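Local coordinates for protein pseudouridine synthase (Pyrococcus abyssi, PDB 2AUS) that probably isomerises uridine to pseudouridine in RNA, as the Cbf5 member of the TruB family of pseudouridine synthases, at residues L51-P54 with T58-E61; Q101-A106 with E244-H249; A127-F132 with R166-R171; S182-I187 with V193-A198. All blocks are in the same frame, centred on the assembly; numbering follows the deposited sequence.

The four contacts illustrate packing at different ranges, from neighbouring elements to distant loops. Contact 1 joins strand 47-53 to helix 59-69 and borders the Thr80-Leu81-Asp82-Pro83 segment, the sequence that carries the catalytic aspartate in TruB relatives, so of the four it is the one that probably borders the active site. Contact 2, its centre about 19 Å from that of contact 1, brings two distant loops together beside the PUA domain, and contacts 3 and 4 are nested within the span it closes. These last two, about 10 Å apart between centres, share one antiparallel sheet and touch: Phe170 of contact 3 packs on Ile184 of contact 4.

Contact 1 of 4, residues L51-P54 with T58-E61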
loop_
_atom_site.group_PDB
_atom_site.type_symbol
_atom_site.label_atom_id
_atom_site.label_comp_id
_atom_site.label_asym_id
_atom_site.label_seq_id
_atom_site.Cartn_x
_atom_site.Cartn_y
_atom_site.Cartn_z
ATOM N N LEU A 51 -8.574 17.890 2.789
ATOM C CA LEU A 51 -8.219 16.493 2.968
ATOM C C LEU A 51 -7.022 16.214 3.866
ATOM O O LEU A 51 -6.033 16.949 3.851
ATOM C CB LEU A 51 -7.961 15.866 1.602
ATOM C CG LEU A 51 -7.872 14.341 1.634
ATOM C CD1 LEU A 51 -9.285 13.748 1.487
ATOM C CD2 LEU A 51 -6.971 13.855 0.519
ATOM N N ASP A 52 -7.125 15.146 4.650
ATOM C CA ASP A 52 -6.027 14.722 5.520
ATOM C C ASP A 52 -5.326 13.672 4.679
ATOM O O ASP A 52 -5.772 12.525 4.609
ATOM C CB ASP A 52 -6.544 14.065 6.807
ATOM C CG ASP A 52 -5.427 13.779 7.820
ATOM O OD1 ASP A 52 -4.241 13.728 7.426
ATOM O OD2 ASP A 52 -5.736 13.599 9.018
ATOM N N LYS A 53 -4.251 14.074 4.011
ATOM C CA LYS A 53 -3.512 13.157 3.159
ATOM C C LYS A 53 -2.904 12.016 3.968
ATOM O O LYS A 53 -2.321 12.235 5.029
ATOM C CB LYS A 53 -2.394 13.903 2.425
ATOM C CG LYS A 53 -1.458 12.997 1.634
ATOM C CD LYS A 53 -0.226 13.742 1.157
ATOM C CE LYS A 53 0.735 12.807 0.431
ATOM N NZ LYS A 53 1.122 11.645 1.295
ATOM N N PRO A 54 -3.052 10.776 3.492
ATOM C CA PRO A 54 -2.466 9.666 4.245
ATOM C C PRO A 54 -1.012 9.506 3.802
ATOM O O PRO A 54 -0.669 9.823 2.661
ATOM C CB PRO A 54 -3.328 8.477 3.825
ATOM C CG PRO A 54 -3.580 8.781 2.377
ATOM C CD PRO A 54 -3.898 10.280 2.394
ATOM N N THR A 58 1.643 9.748 -3.324
ATOM C CA THR A 58 2.094 11.095 -3.621
ATOM C C THR A 58 0.822 11.943 -3.626
ATOM O O THR A 58 -0.290 11.407 -3.617
ATOM C CB THR A 58 2.762 11.187 -5.011
ATOM O OG1 THR A 58 1.796 10.883 -6.019
ATOM C CG2 THR A 58 3.925 10.205 -5.116
ATOM N N SER A 59 0.978 13.258 -3.630
ATOM C CA SER A 59 -0.184 14.132 -3.639
ATOM C C SER A 59 -0.961 13.948 -4.929
ATOM O O SER A 59 -2.197 13.939 -4.925
ATOM C CB SER A 59 0.249 15.585 -3.479
ATOM O OG SER A 59 0.671 15.807 -2.146
ATOM N N HIS A 60 -0.232 13.784 -6.029
ATOM C CA HIS A 60 -0.843 13.582 -7.338
ATOM C C HIS A 60 -1.731 12.347 -7.305
ATOM O O HIS A 60 -2.863 12.373 -7.786
ATOM C CB HIS A 60 0.237 13.389 -8.404
ATOM C CG HIS A 60 -0.308 13.168 -9.781
ATOM N ND1 HIS A 60 -0.760 14.200 -10.577
ATOM C CD2 HIS A 60 -0.498 12.032 -10.493
ATOM C CE1 HIS A 60 -1.204 13.707 -11.720
ATOM N NE2 HIS A 60 -1.056 12.395 -11.694
ATOM N N GLU A 61 -1.209 11.262 -6.740
ATOM C CA GLU A 61 -1.966 10.021 -6.653
ATOM C C GLU A 61 -3.213 10.192 -5.797
ATOM O O GLU A 61 -4.267 9.641 -6.115
ATOM C CB GLU A 61 -1.090 8.904 -6.084
ATOM C CG GLU A 61 0.164 8.646 -6.904
ATOM C CD GLU A 61 0.985 7.483 -6.382
ATOM O OE1 GLU A 61 1.377 7.506 -5.190
ATOM O OE2 GLU A 61 1.232 6.545 -7.173
#
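Lys53 leaves its strand with CG trans to the backbone N (chi1 173°) and stays extended as far as CE, laying CD and CE alongside the hydroxyl of Ser59; a final bend at chi4 (-56°) then swings NZ off the line of the chain. The example is a tight strand-to-helix connection in the pseudouridine synthase domain, within the Lys-Pro-containing motif near the start of TruB-family proteins. CE lies 4.0 Å from Ser59 OG and 4.1 Å from the carbonyl carbon of Thr58, so the aliphatic part of the lysine packs against the first turn of the helix. No hydrogen bond links the two side chains. NZ, 2.9 Å from Pro54 O and 34° out of that carbonyl plane, is surrounded by four carbonyl oxygens, those of Pro54, Pro57, Pro83 and Val85, which share its three N-H groups; such a collar would be expected to stabilise a buried ammonium. Ser59 OG is bonded to Leu81 O, so both residues bond to the backbone of the Thr80-Leu81-Asp82-Pro83 segment, which in TruB relatives holds the catalytic aspartate. The helix itself begins with a capping box. Thr58 OG1 accepts from Glu61 N at 3.1 Å, and the reciprocal bond runs from Thr58 N to Glu61 OE1 at 2.9 Å, reaching the anti lone pair of that carboxylate oxygen.

Contact 2 of 4, residues Q101-A106 with E244-H249; sequences QALLPA and EKAVEH
Ala102 and Val247 bring their CA atoms to within 5.8 Å of each other where two short, coiled lengths of backbone meet. One is the end of a 3-10 segment that passes directly into a type I beta turn from Leu103 to Ala106, closed by a bond of 3.0 Å from Ala106 N to Leu103 O. The other has helical backbone angles at 244-246, with Val247 N bonded to Glu244 O at 3.1 Å. The setting is the junction of the pseudouridine synthase fold with the PUA domain: Ala102 also touches Leu299, and Val247 rests on Ala288, Leu296 and Leu299, all on strands of the PUA sheet. No hydrogen bond crosses between the segments; the contact is made by van der Waals packing. The methyl of Ala102 faces two neighbouring groups of the other segment, 3.6 Å from Ala246 O and 3.7 Å from Val247 CG1. That valine branch is placed beside its own backbone N (chi1 -56°), which leaves it facing the alanine. Leu103 has both side-chain torsions off the staggered positions, chi1 at -92° and chi2 at 28°, and together they carry CD1 toward Ala246; Phe208 also lies against this side chain. In the 244-249 segment, Glu244 turns its carboxylate to Arg38 in a salt bridge and to Leu296 N, adding a polar tie to the PUA sheet. At the tip of Leu103, CD1 is 4.2 Å from Ala246 CB and presses still closer, 3.2 Å, on Ala246 O.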
loop_
_atom_site.group_PDB
_atom_site.type_symbol
_atom_site.label_atom_id
_atom_site.label_comp_id
_atom_site.label_asym_id
_atom_site.label_seq_id
_atom_site.Cartn_x
_atom_site.Cartn_y
_atom_site.Cartn_z
ATOM N N GLN A 101 -4.295 28.305 -6.383
ATOM C CA GLN A 101 -3.270 29.304 -6.667
ATOM C C GLN A 101 -3.279 30.336 -5.533
ATOM O O GLN A 101 -2.266 30.960 -5.227
ATOM C CB GLN A 101 -3.568 30.015 -7.998
ATOM C CG GLN A 101 -2.521 31.060 -8.402
ATOM C CD GLN A 101 -3.050 32.080 -9.409
ATOM O OE1 GLN A 101 -3.771 31.732 -10.345
ATOM N NE2 GLN A 101 -2.673 33.345 -9.228
ATOM N N ALA A 102 -4.438 30.516 -4.912
ATOM C CA ALA A 102 -4.563 31.478 -3.823
ATOM C C ALA A 102 -3.815 31.002 -2.585
ATOM O O ALA A 102 -3.624 31.762 -1.638
ATOM C CB ALA A 102 -6.037 31.703 -3.485
ATOM N N LEU A 103 -3.381 29.747 -2.607
ATOM C CA LEU A 103 -2.668 29.157 -1.481
ATOM C C LEU A 103 -1.154 29.172 -1.603
ATOM O O LEU A 103 -0.459 28.845 -0.646
ATOM C CB LEU A 103 -3.134 27.713 -1.273
ATOM C CG LEU A 103 -4.282 27.424 -0.303
ATOM C CD1 LEU A 103 -5.218 28.602 -0.182
ATOM C CD2 LEU A 103 -5.011 26.190 -0.787
ATOM N N LEU A 104 -0.642 29.538 -2.773
ATOM C CA LEU A 104 0.803 29.573 -2.982
ATOM C C LEU A 104 1.550 30.419 -1.958
ATOM O O LEU A 104 2.618 30.034 -1.496
ATOM C CB LEU A 104 1.128 30.070 -4.396
ATOM C CG LEU A 104 0.946 29.029 -5.501
ATOM C CD1 LEU A 104 1.252 29.644 -6.863
ATOM C CD2 LEU A 104 1.871 27.852 -5.233
ATOM N N PRO A 105 1.003 31.587 -1.596
ATOM C CA PRO A 105 1.664 32.449 -0.616
ATOM C C PRO A 105 1.195 32.197 0.817
ATOM O O PRO A 105 1.663 32.849 1.750
ATOM C CB PRO A 105 1.276 33.838 -1.086
ATOM C CG PRO A 105 -0.156 33.615 -1.482
ATOM C CD PRO A 105 -0.086 32.315 -2.273
ATOM N N ALA A 106 0.265 31.265 0.991
ATOM C CA ALA A 106 -0.261 30.965 2.318
ATOM C C ALA A 106 0.807 30.395 3.245
ATOM O O ALA A 106 1.705 29.669 2.809
ATOM C CB ALA A 106 -1.428 29.991 2.207
ATOM N N GLU A 244 -14.612 29.521 -2.017
ATOM C CA GLU A 244 -14.319 30.794 -1.345
ATOM C C GLU A 244 -13.440 30.614 -0.105
ATOM O O GLU A 244 -12.729 31.536 0.308
ATOM C CB GLU A 244 -15.619 31.498 -0.940
ATOM C CG GLU A 244 -16.450 32.090 -2.092
ATOM C CD GLU A 244 -17.053 31.047 -3.034
ATOM O OE1 GLU A 244 -17.185 29.862 -2.649
ATOM O OE2 GLU A 244 -17.418 31.430 -4.168
ATOM N N LYS A 245 -13.490 29.428 0.493
ATOM C CA LYS A 245 -12.681 29.140 1.673
ATOM C C LYS A 245 -11.198 29.325 1.349
ATOM O O LYS A 245 -10.420 29.772 2.199
ATOM C CB LYS A 245 -12.940 27.703 2.142
ATOM C CG LYS A 245 -12.076 27.225 3.319
ATOM C CD LYS A 245 -12.409 27.935 4.631
ATOM C CE LYS A 245 -11.625 27.334 5.811
ATOM N NZ LYS A 245 -11.847 25.847 5.916
ATOM N N ALA A 246 -10.810 28.993 0.118
ATOM C CA ALA A 246 -9.408 29.102 -0.299
ATOM C C ALA A 246 -8.852 30.512 -0.413
ATOM O O ALA A 246 -7.638 30.690 -0.430
ATOM C CB ALA A 246 -9.194 28.364 -1.614
ATOM N N VAL A 247 -9.712 31.520 -0.502
ATOM C CA VAL A 247 -9.222 32.895 -0.615
ATOM C C VAL A 247 -9.490 33.726 0.639
ATOM O O VAL A 247 -9.351 34.952 0.627
ATOM C CB VAL A 247 -9.846 33.633 -1.832
ATOM C CG1 VAL A 247 -9.575 32.850 -3.109
ATOM C CG2 VAL A 247 -11.342 33.827 -1.626
ATOM N N GLU A 248 -9.867 33.055 1.721
ATOM C CA GLU A 248 -10.143 33.739 2.977
ATOM C C GLU A 248 -8.988 34.595 3.497
ATOM O O GLU A 248 -9.213 35.602 4.154
ATOM C CB GLU A 248 -10.550 32.725 4.044
ATOM C CG GLU A 248 -12.056 32.587 4.179
ATOM C CD GLU A 248 -12.470 31.400 5.018
ATOM O OE1 GLU A 248 -11.809 31.136 6.046
ATOM O OE2 GLU A 248 -13.468 30.739 4.645
ATOM N N HIS A 249 -7.754 34.199 3.211
ATOM C CA HIS A 249 -6.612 34.974 3.679
ATOM C C HIS A 249 -6.126 35.990 2.650
ATOM O O HIS A 249 -5.116 36.652 2.863
ATOM C CB HIS A 249 -5.462 34.037 4.076
ATOM C CG HIS A 249 -5.712 33.281 5.346
ATOM N ND1 HIS A 249 -4.855 32.309 5.817
ATOM C CD2 HIS A 249 -6.711 33.373 6.257
ATOM C CE1 HIS A 249 -5.312 31.839 6.963
ATOM N NE2 HIS A 249 -6.437 32.467 7.253
#

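Contact 3 of 4, residues A127-F132 with R166-R171; sequences AVMKEF and RDVLFR
Met129 reaches from helix 122-131 down to Phe170 and Val168 on strand 167-174, a Met-aromatic contact that fastens the helix to one face of an antiparallel sheet in the pseudouridine synthase domain. Its CB already points at the strand, and CG continues in that direction, placed beside the backbone N with chi1 at -74°. These first two carbons serve for reach; they bridge a gap in which the nearest CA atoms, those of Met129 and Phe170, are 9.5 Å apart. SD is the first atom to arrive. It meets Val168 CG1 at 3.8 Å, the two side chains extending toward each other tip to tip, and it lies above the Phe170 ring at the longer distance of 5.2 Å from the centroid. A bend at chi3 (72°) then turns CE over the face of that ring. The methyl stands 3.5 Å from the centroid and 17° off the ring normal, a CH-pi contact. Ile158, Ile160 and Met114, from two further strands of the sheet, also touch Met129, so apolar side chains from three strands gather round it. Leu169, between the two partners, points away from the helix and packs on the backbone of another protein chain of the assembly. Over the ring, the methyl is displaced toward the attachment side, with CE 3.4 Å from Phe170 CG but 4.1 Å from Phe170 CZ.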
loop_
_atom_site.group_PDB
_atom_site.type_symbol
_atom_site.label_atom_id
_atom_site.label_comp_id
_atom_site.label_asym_id
_atom_site.label_seq_id
_atom_site.Cartn_x
_atom_site.Cartn_y
_atom_site.Cartn_z
ATOM N N ALA A 127 17.026 25.936 23.645
ATOM C CA ALA A 127 17.624 27.236 23.369
ATOM C C ALA A 127 17.931 27.408 21.887
ATOM O O ALA A 127 17.657 28.459 21.309
ATOM C CB ALA A 127 18.896 27.412 24.190
ATOM N N VAL A 128 18.499 26.372 21.277
ATOM C CA VAL A 128 18.853 26.413 19.865
ATOM C C VAL A 128 17.636 26.472 18.950
ATOM O O VAL A 128 17.651 27.159 17.927
ATOM C CB VAL A 128 19.698 25.193 19.471
ATOM C CG1 VAL A 128 19.925 25.175 17.971
ATOM C CG2 VAL A 128 21.024 25.238 20.206
ATOM N N MET A 129 16.584 25.747 19.308
ATOM C CA MET A 129 15.381 25.746 18.490
ATOM C C MET A 129 14.582 27.011 18.724
ATOM O O MET A 129 13.573 27.257 18.063
ATOM C CB MET A 129 14.533 24.513 18.792
ATOM C CG MET A 129 15.120 23.238 18.218
ATOM S SD MET A 129 14.092 21.811 18.533
ATOM C CE MET A 129 12.712 22.129 17.411
ATOM N N LYS A 130 15.042 27.818 19.671
ATOM C CA LYS A 130 14.377 29.074 19.974
ATOM C C LYS A 130 14.991 30.139 19.069
ATOM O O LYS A 130 14.332 31.102 18.687
ATOM C CB LYS A 130 14.585 29.444 21.445
ATOM C CG LYS A 130 13.755 30.626 21.919
ATOM C CD LYS A 130 12.265 30.318 21.841
ATOM C CE LYS A 130 11.417 31.494 22.313
ATOM N NZ LYS A 130 9.957 31.210 22.192
ATOM N N GLU A 131 16.254 29.939 18.710
ATOM C CA GLU A 131 16.969 30.878 17.858
ATOM C C GLU A 131 16.662 30.687 16.374
ATOM O O GLU A 131 17.018 31.532 15.554
ATOM C CB GLU A 131 18.480 30.744 18.076
ATOM C CG GLU A 131 19.090 29.517 17.410
ATOM C CD GLU A 131 20.576 29.366 17.676
ATOM O OE1 GLU A 131 20.963 29.260 18.862
ATOM O OE2 GLU A 131 21.353 29.354 16.698
ATOM N N PHE A 132 16.025 29.573 16.018
ATOM C CA PHE A 132 15.693 29.333 14.618
ATOM C C PHE A 132 14.397 30.006 14.205
ATOM O O PHE A 132 14.015 29.971 13.035
ATOM C CB PHE A 132 15.626 27.838 14.308
ATOM C CG PHE A 132 16.933 27.270 13.855
ATOM C CD1 PHE A 132 17.897 26.885 14.780
ATOM C CD2 PHE A 132 17.226 27.176 12.501
ATOM C CE1 PHE A 132 19.138 26.415 14.360
ATOM C CE2 PHE A 132 18.463 26.710 12.070
ATOM C CZ PHE A 132 19.424 26.328 13.003
ATOM N N ARG A 166 16.888 11.676 22.168
ATOM C CA ARG A 166 17.253 12.157 20.848
ATOM C C ARG A 166 16.054 12.519 19.988
ATOM O O ARG A 166 16.215 13.017 18.873
ATOM C CB ARG A 166 18.090 11.107 20.128
ATOM C CG ARG A 166 19.379 10.788 20.845
ATOM C CD ARG A 166 20.341 10.074 19.941
ATOM N NE ARG A 166 21.612 9.852 20.612
ATOM C CZ ARG A 166 22.658 9.270 20.038
ATOM N NH1 ARG A 166 22.575 8.855 18.777
ATOM N NH2 ARG A 166 23.781 9.098 20.725
ATOM N N ASP A 167 14.855 12.268 20.501
ATOM C CA ASP A 167 13.642 12.560 19.754
ATOM C C ASP A 167 12.993 13.858 20.195
ATOM O O ASP A 167 12.725 14.074 21.380
ATOM C CB ASP A 167 12.654 11.401 19.883
ATOM C CG ASP A 167 13.152 10.134 19.202
ATOM O OD1 ASP A 167 13.358 10.158 17.967
ATOM O OD2 ASP A 167 13.338 9.117 19.907
ATOM N N VAL A 168 12.753 14.728 19.222
ATOM C CA VAL A 168 12.152 16.021 19.495
ATOM C C VAL A 168 10.905 16.190 18.652
ATOM O O VAL A 168 10.970 16.194 17.427
ATOM C CB VAL A 168 13.140 17.173 19.182
ATOM C CG1 VAL A 168 12.512 18.523 19.534
ATOM C CG2 VAL A 168 14.431 16.970 19.960
ATOM N N LEU A 169 9.767 16.306 19.324
ATOM C CA LEU A 169 8.488 16.494 18.657
ATOM C C LEU A 169 8.160 17.984 18.768
ATOM O O LEU A 169 8.017 18.514 19.874
ATOM C CB LEU A 169 7.405 15.657 19.351
ATOM C CG LEU A 169 5.966 15.822 18.852
ATOM C CD1 LEU A 169 5.832 15.272 17.438
ATOM C CD2 LEU A 169 5.009 15.091 19.795
ATOM N N PHE A 170 8.047 18.668 17.635
ATOM C CA PHE A 170 7.751 20.091 17.692
ATOM C C PHE A 170 6.785 20.568 16.627
ATOM O O PHE A 170 6.609 19.927 15.593
ATOM C CB PHE A 170 9.047 20.899 17.620
ATOM C CG PHE A 170 9.737 20.845 16.284
ATOM C CD1 PHE A 170 9.577 21.874 15.361
ATOM C CD2 PHE A 170 10.580 19.784 15.965
ATOM C CE1 PHE A 170 10.253 21.853 14.138
ATOM C CE2 PHE A 170 11.257 19.753 14.747
ATOM C CZ PHE A 170 11.094 20.792 13.832
ATOM N N ARG A 171 6.148 21.698 16.909
ATOM C CA ARG A 171 5.197 22.309 15.994
ATOM C C ARG A 171 5.884 23.552 15.455
ATOM O O ARG A 171 6.542 24.272 16.201
ATOM C CB ARG A 171 3.917 22.683 16.741
ATOM C CG ARG A 171 2.991 23.613 15.977
ATOM C CD ARG A 171 1.707 23.845 16.760
ATOM N NE ARG A 171 0.804 22.706 16.633
ATOM C CZ ARG A 171 0.194 22.107 17.650
ATOM N NH1 ARG A 171 0.387 22.533 18.893
ATOM N NH2 ARG A 171 -0.621 21.082 17.421
#

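Contact 4 of 4, residues S182-I187 with V193-A198; sequences SLIHHI and VGAHMA
Ile184, Ala195 and Met197 carry this contact between helix 182-187 and strand 195-198, with Ile184 contributing the greatest buried area. The two branches of the isoleucine divide the work. With chi1 at -73°, CG1 lies beside the backbone N and carries CD1 to Met197, while CG2 settles over the strand backbone, 3.9 Å from His196 C. The side chains of Ile184 and Met197 cross at about a right angle. CD1 presses against the CB-CG bond of Met197, 3.5 Å from Met197 CB and 3.4 Å from Met197 CG, both tighter than ordinary van der Waals spacing. Beyond CG the methionine chain bends at chi3 and leads away from residues 182-187, toward Ile180 and Arg181 at the start of the same helix. The two elements form a helix-turn-strand unit in which the strand runs back roughly antiparallel along the helix that precedes it, packing the helix on the antiparallel sheet; the axes of the short segments are 6.8 Å apart at closest approach, with 148° between their directions. Gly194, at the turn, has a positive phi that suits glycine, and it is bonded through its backbone to Gly188 in the helix and to His117. The strand then pairs with strand 108-116 through His196 and Ala198, joining the sheet. Ala195 is small enough for close approach to the helix backbone: its CB lies 3.9 Å from Ile184 CG2 and 3.7 Å from Ile184 O.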
loop_
_atom_site.group_PDB
_atom_site.type_symbol
_atom_site.label_atom_id
_atom_site.label_comp_id
_atom_site.label_asym_id
_atom_site.label_seq_id
_atom_site.Cartn_x
_atom_site.Cartn_y
_atom_site.Cartn_z
ATOM N N SER A 182 14.980 20.677 5.542
ATOM C CA SER A 182 16.176 21.520 5.558
ATOM C C SER A 182 16.288 22.234 6.901
ATOM O O SER A 182 17.377 22.354 7.467
ATOM C CB SER A 182 16.112 22.549 4.422
ATOM O OG SER A 182 17.182 23.475 4.511
ATOM N N LEU A 183 15.152 22.712 7.402
ATOM C CA LEU A 183 15.113 23.391 8.689
ATOM C C LEU A 183 15.660 22.451 9.764
ATOM O O LEU A 183 16.469 22.849 10.607
ATOM C CB LEU A 183 13.678 23.777 9.048
ATOM C CG LEU A 183 13.490 24.310 10.473
ATOM C CD1 LEU A 183 14.141 25.679 10.590
ATOM C CD2 LEU A 183 12.013 24.401 10.810
ATOM N N ILE A 184 15.219 21.198 9.731
ATOM C CA ILE A 184 15.675 20.228 10.715
ATOM C C ILE A 184 17.159 19.946 10.531
ATOM O O ILE A 184 17.892 19.806 11.507
ATOM C CB ILE A 184 14.855 18.909 10.632
ATOM C CG1 ILE A 184 13.447 19.154 11.197
ATOM C CG2 ILE A 184 15.563 17.784 11.397
ATOM C CD1 ILE A 184 12.578 17.917 11.293
ATOM N N HIS A 185 17.599 19.877 9.280
ATOM C CA HIS A 185 19.005 19.628 8.987
ATOM C C HIS A 185 19.864 20.743 9.597
ATOM O O HIS A 185 20.894 20.477 10.212
ATOM C CB HIS A 185 19.213 19.567 7.471
ATOM C CG HIS A 185 20.631 19.314 7.058
ATOM N ND1 HIS A 185 21.272 18.116 7.290
ATOM C CD2 HIS A 185 21.529 20.104 6.420
ATOM C CE1 HIS A 185 22.503 18.177 6.811
ATOM N NE2 HIS A 185 22.684 19.372 6.279
ATOM N N HIS A 186 19.425 21.990 9.440
ATOM C CA HIS A 186 20.166 23.126 9.979
ATOM C C HIS A 186 20.170 23.142 11.500
ATOM O O HIS A 186 21.131 23.601 12.115
ATOM C CB HIS A 186 19.594 24.440 9.440
ATOM C CG HIS A 186 19.878 24.662 7.987
ATOM N ND1 HIS A 186 19.738 25.891 7.377
ATOM C CD2 HIS A 186 20.311 23.812 7.025
ATOM C CE1 HIS A 186 20.075 25.787 6.103
ATOM N NE2 HIS A 186 20.427 24.537 5.864
ATOM N N ILE A 187 19.089 22.654 12.103
ATOM C CA ILE A 187 18.992 22.600 13.554
ATOM C C ILE A 187 19.978 21.549 14.042
ATOM O O ILE A 187 20.595 21.700 15.098
ATOM C CB ILE A 187 17.556 22.225 14.014
ATOM C CG1 ILE A 187 16.615 23.418 13.805
ATOM C CG2 ILE A 187 17.568 21.779 15.468
ATOM C CD1 ILE A 187 15.144 23.109 14.069
ATOM N N VAL A 193 25.440 17.767 16.522
ATOM C CA VAL A 193 25.297 16.317 16.390
ATOM C C VAL A 193 24.613 15.855 15.106
ATOM O O VAL A 193 24.742 14.696 14.706
ATOM C CB VAL A 193 24.514 15.742 17.581
ATOM C CG1 VAL A 193 25.190 16.146 18.877
ATOM C CG2 VAL A 193 23.068 16.237 17.551
ATOM N N GLY A 194 23.889 16.760 14.459
ATOM C CA GLY A 194 23.192 16.392 13.242
ATOM C C GLY A 194 21.802 15.881 13.584
ATOM O O GLY A 194 21.586 15.318 14.658
ATOM N N ALA A 195 20.854 16.080 12.676
ATOM C CA ALA A 195 19.489 15.644 12.914
ATOM C C ALA A 195 18.809 15.157 11.642
ATOM O O ALA A 195 19.154 15.569 10.531
ATOM C CB ALA A 195 18.692 16.773 13.529
ATOM N N HIS A 196 17.834 14.274 11.824
ATOM C CA HIS A 196 17.080 13.699 10.721
ATOM C C HIS A 196 15.592 13.899 10.986
ATOM O O HIS A 196 15.142 13.773 12.126
ATOM C CB HIS A 196 17.383 12.199 10.629
ATOM C CG HIS A 196 16.594 11.480 9.580
ATOM N ND1 HIS A 196 16.816 11.653 8.230
ATOM C CD2 HIS A 196 15.595 10.570 9.683
ATOM C CE1 HIS A 196 15.991 10.879 7.546
ATOM N NE2 HIS A 196 15.239 10.213 8.404
ATOM N N MET A 197 14.834 14.221 9.941
ATOM C CA MET A 197 13.389 14.390 10.078
ATOM C C MET A 197 12.736 13.004 9.944
ATOM O O MET A 197 12.602 12.478 8.838
ATOM C CB MET A 197 12.853 15.330 8.994
ATOM C CG MET A 197 11.374 15.638 9.130
ATOM S SD MET A 197 10.815 16.860 7.921
ATOM C CE MET A 197 10.720 15.817 6.440
ATOM N N ALA A 198 12.341 12.420 11.075
ATOM C CA ALA A 198 11.739 11.086 11.087
ATOM C C ALA A 198 10.299 11.042 10.607
ATOM O O ALA A 198 9.857 10.046 10.042
ATOM C CB ALA A 198 11.824 10.487 12.481
#